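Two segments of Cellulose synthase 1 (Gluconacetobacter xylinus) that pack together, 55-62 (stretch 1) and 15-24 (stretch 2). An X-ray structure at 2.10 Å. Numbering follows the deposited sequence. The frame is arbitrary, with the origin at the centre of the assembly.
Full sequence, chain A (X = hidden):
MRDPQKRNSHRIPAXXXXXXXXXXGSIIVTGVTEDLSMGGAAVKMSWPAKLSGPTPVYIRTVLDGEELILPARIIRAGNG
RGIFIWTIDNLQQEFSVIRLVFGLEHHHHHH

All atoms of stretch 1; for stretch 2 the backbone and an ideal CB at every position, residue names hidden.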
# COMPACT_ATOMS: atom_id res chain seq x y z
N THR A 55 -4.27 11.15 1.66
CA THR A 55 -5.20 10.77 2.72
C THR A 55 -4.72 9.50 3.43
O THR A 55 -4.56 8.47 2.79
CB THR A 55 -6.61 10.50 2.14
OG1 THR A 55 -7.19 11.74 1.71
CG2 THR A 55 -7.53 9.85 3.18
N PRO A 56 -4.51 9.59 4.76
CA PRO A 56 -3.93 8.48 5.54
C PRO A 56 -4.83 7.25 5.62
O PRO A 56 -6.04 7.35 5.91
CB PRO A 56 -3.69 9.08 6.93
CG PRO A 56 -4.49 10.32 6.98
CD PRO A 56 -4.65 10.81 5.57
N VAL A 57 -4.22 6.10 5.36
CA VAL A 57 -4.92 4.81 5.34
C VAL A 57 -4.05 3.73 5.97
O VAL A 57 -2.88 3.97 6.31
CB VAL A 57 -5.26 4.35 3.89
CG1 VAL A 57 -6.07 5.42 3.13
CG2 VAL A 57 -3.99 3.98 3.13
N TYR A 58 -4.63 2.55 6.14
CA TYR A 58 -3.89 1.37 6.52
C TYR A 58 -4.11 0.37 5.42
O TYR A 58 -5.23 0.22 4.92
CB TYR A 58 -4.35 0.81 7.88
CG TYR A 58 -4.13 1.76 9.03
CD1 TYR A 58 -2.86 2.02 9.50
CD2 TYR A 58 -5.20 2.41 9.66
CE1 TYR A 58 -2.64 2.90 10.55
CE2 TYR A 58 -4.99 3.29 10.72
CZ TYR A 58 -3.70 3.52 11.16
OH TYR A 58 -3.46 4.39 12.21
N ILE A 59 -3.03 -0.30 5.00
CA ILE A 59 -3.11 -1.35 4.01
C ILE A 59 -2.78 -2.68 4.67
O ILE A 59 -1.79 -2.80 5.40
CB ILE A 59 -2.14 -1.09 2.83
CG1 ILE A 59 -2.54 0.20 2.10
CG2 ILE A 59 -2.12 -2.26 1.87
CD1 ILE A 59 -1.72 0.48 0.89
N ARG A 60 -3.64 -3.68 4.47
CA ARG A 60 -3.41 -4.98 5.06
C ARG A 60 -3.33 -6.04 3.97
O ARG A 60 -4.06 -6.00 2.98
CB ARG A 60 -4.53 -5.32 6.04
CG ARG A 60 -4.44 -6.72 6.63
CD ARG A 60 -5.48 -6.95 7.70
NE ARG A 60 -5.29 -8.26 8.33
CZ ARG A 60 -5.88 -9.38 7.92
NH1 ARG A 60 -6.71 -9.34 6.88
NH2 ARG A 60 -5.64 -10.53 8.54
N THR A 61 -2.42 -6.99 4.15
CA THR A 61 -2.31 -8.09 3.20
C THR A 61 -1.58 -9.21 3.89
O THR A 61 -1.17 -9.08 5.06
CB THR A 61 -1.55 -7.65 1.92
OG1 THR A 61 -1.59 -8.70 0.94
CG2 THR A 61 -0.08 -7.28 2.24
N VAL A 62 -1.40 -10.31 3.17
CA VAL A 62 -0.67 -11.47 3.68
C VAL A 62 0.40 -11.90 2.68
O VAL A 62 0.21 -11.85 1.46
CB VAL A 62 -1.64 -12.63 4.03
CG1 VAL A 62 -0.88 -13.90 4.43
CG2 VAL A 62 -2.61 -12.20 5.14
N UNK A 15 0.75 -9.33 -7.98
CA UNK A 15 -0.68 -9.34 -7.78
C UNK A 15 -0.99 -10.04 -6.47
O UNK A 15 -0.90 -11.27 -6.37
CB UNK A 15 -1.39 -10.02 -8.95
N UNK A 16 -1.35 -9.26 -5.45
CA UNK A 16 -1.71 -9.82 -4.16
C UNK A 16 -2.90 -9.10 -3.56
O UNK A 16 -3.00 -7.88 -3.65
CB UNK A 16 -0.52 -9.76 -3.20
N UNK A 17 -3.82 -9.87 -2.96
CA UNK A 17 -5.00 -9.29 -2.34
C UNK A 17 -4.59 -8.33 -1.23
O UNK A 17 -3.67 -8.60 -0.46
CB UNK A 17 -5.92 -10.39 -1.79
N UNK A 18 -5.30 -7.21 -1.14
CA UNK A 18 -5.08 -6.27 -0.06
C UNK A 18 -6.40 -5.70 0.39
O UNK A 18 -7.37 -5.68 -0.37
CB UNK A 18 -4.13 -5.15 -0.49
N UNK A 19 -6.45 -5.22 1.63
CA UNK A 19 -7.60 -4.48 2.12
C UNK A 19 -7.11 -3.10 2.53
O UNK A 19 -6.01 -2.97 3.07
CB UNK A 19 -8.28 -5.20 3.28
N UNK A 20 -7.93 -2.09 2.30
CA UNK A 20 -7.54 -0.72 2.60
C UNK A 20 -8.64 0.00 3.35
O UNK A 20 -9.79 0.02 2.91
CB UNK A 20 -7.19 0.04 1.32
N UNK A 21 -8.28 0.61 4.48
CA UNK A 21 -9.20 1.41 5.26
C UNK A 21 -8.62 2.80 5.45
O UNK A 21 -7.41 2.93 5.65
CB UNK A 21 -9.49 0.75 6.61
N UNK A 22 -9.45 3.85 5.42
CA UNK A 22 -8.96 5.17 5.84
C UNK A 22 -8.82 5.22 7.36
O UNK A 22 -9.21 4.28 8.05
CB UNK A 22 -9.90 6.28 5.36
N UNK A 23 -8.23 6.28 7.91
CA UNK A 23 -7.79 6.24 9.30
C UNK A 23 -8.90 6.30 10.33
O UNK A 23 -8.72 5.84 11.46
CB UNK A 23 -6.82 7.40 9.55
N UNK A 24 -10.05 6.86 9.94
CA UNK A 24 -11.20 6.88 10.84
C UNK A 24 -12.16 5.71 10.61
O UNK A 24 -13.18 5.61 11.28
CB UNK A 24 -11.96 8.20 10.68

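Residues 55-62 form a strand against which 17-22 runs antiparallel, at 151° between their directions. Position 15 precedes the pairing; nothing of stretch 1 lies within 5.5 Å of its CB, so almost any side chain would fit. It is Thr15, and it makes no contact here.

At position 16 the CA-to-CB bond points toward stretch 1, with the ideal CB 4.4 Å from Thr61 OG1. A medium or long side chain, apolar or polar, could reach that hydroxyl. Ile16 is deposited, and its CD1 comes to 3.6 Å from Thr61 OG1.

Position 17 points sideways, and its contribution is mainly backbone: the carbonyl accepts a short hydrogen bond from Thr61 OG1 (OG1 to O of 17, 2.5 Å). With phi at -60° and psi at 140°, proline is allowed among many others, and Pro17 it is.

The CB at position 18 lies on the sheet face that carries Ile59 and Thr61, 4.2 Å from Ile59 CG2 and 4.3 Å from Thr61 CB. Extended backbone angles and aliphatic neighbours favour a beta-branched or other apolar residue. Val18 brings CG1 to 3.7 Å from Thr61 CB.

Position 19 is paired with Arg60 through two backbone hydrogen bonds, N to Arg60 O at 2.9 Å and Arg60 N to its O at 2.8 Å. Its CB shares a face with the extended Arg60 side chain, whose guanidinium invites an acid; a polar amide would also suit. Glu19 bends its end nearer, and OE1 meets Arg60 NH1 at 2.9 Å in a salt bridge near the guanidinium plane.

At position 20 the CB returns to the Ile59 face, 4.7 Å from Ile59 CG1 and 5.4 Å from Val57 CB. Valine, isoleucine or leucine would suit this aliphatic surface. Val20 places CG1 3.9 Å from Val57 CB and CG2 4.3 Å from Ile59 CG1.

Position 21 again pairs by backbone: its N lies 3.1 Å from Tyr58 O and its O 2.8 Å from Tyr58 N, both hydrogen bonds. Its CB shares the face of Tyr58 without pressing on the ring, so small or larger residues are conceivable. Ala21 leaves the contact chiefly to main-chain atoms.

Position 22 points sideways, its CB 4.0 Å from Pro56 O; small or polar groups are plausible. The end of Asn22 leads away, and its amide is bonded elsewhere.

At position 23 the CB is 3.7 Å from Pro56 O and 4.6 Å from Tyr58 CE2, suiting a compact residue, though others are possible. Ala23 sets CB 4.4 Å from Pro56 CB.

Position 24 points away, leaving its choice open; it is Asp24.

Stretch 2 (15-24) TIPVEVANAD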
# COMPACT_ATOMS: atom_id res chain seq x y z
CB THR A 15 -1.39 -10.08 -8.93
OG1 THR A 15 -1.15 -9.40 -10.17
CG2 THR A 15 -2.90 -10.14 -8.68
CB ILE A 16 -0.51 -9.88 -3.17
CG1 ILE A 16 -0.08 -8.49 -2.72
CG2 ILE A 16 0.67 -10.61 -3.80
CD1 ILE A 16 0.96 -8.53 -1.62
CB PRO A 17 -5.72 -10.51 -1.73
CG PRO A 17 -5.17 -11.69 -2.47
CD PRO A 17 -3.75 -11.34 -2.80
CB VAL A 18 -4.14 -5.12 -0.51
CG1 VAL A 18 -2.77 -5.66 -0.90
CG2 VAL A 18 -4.76 -4.36 -1.68
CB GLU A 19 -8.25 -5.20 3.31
CG GLU A 19 -8.48 -6.69 3.07
CD GLU A 19 -8.17 -7.53 4.29
OE1 GLU A 19 -7.42 -7.06 5.18
OE2 GLU A 19 -8.69 -8.67 4.39
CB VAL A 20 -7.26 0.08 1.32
CG1 VAL A 20 -6.69 1.45 1.68
CG2 VAL A 20 -6.33 -0.70 0.40
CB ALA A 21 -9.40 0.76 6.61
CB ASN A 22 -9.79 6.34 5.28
CG ASN A 22 -11.27 6.27 5.66
OD1 ASN A 22 -11.68 5.41 6.44
ND2 ASN A 22 -12.07 7.20 5.12
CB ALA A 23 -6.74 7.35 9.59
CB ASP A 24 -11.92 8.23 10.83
CG ASP A 24 -12.58 8.55 9.49
OD1 ASP A 24 -12.81 7.64 8.67
OD2 ASP A 24 -12.89 9.75 9.28
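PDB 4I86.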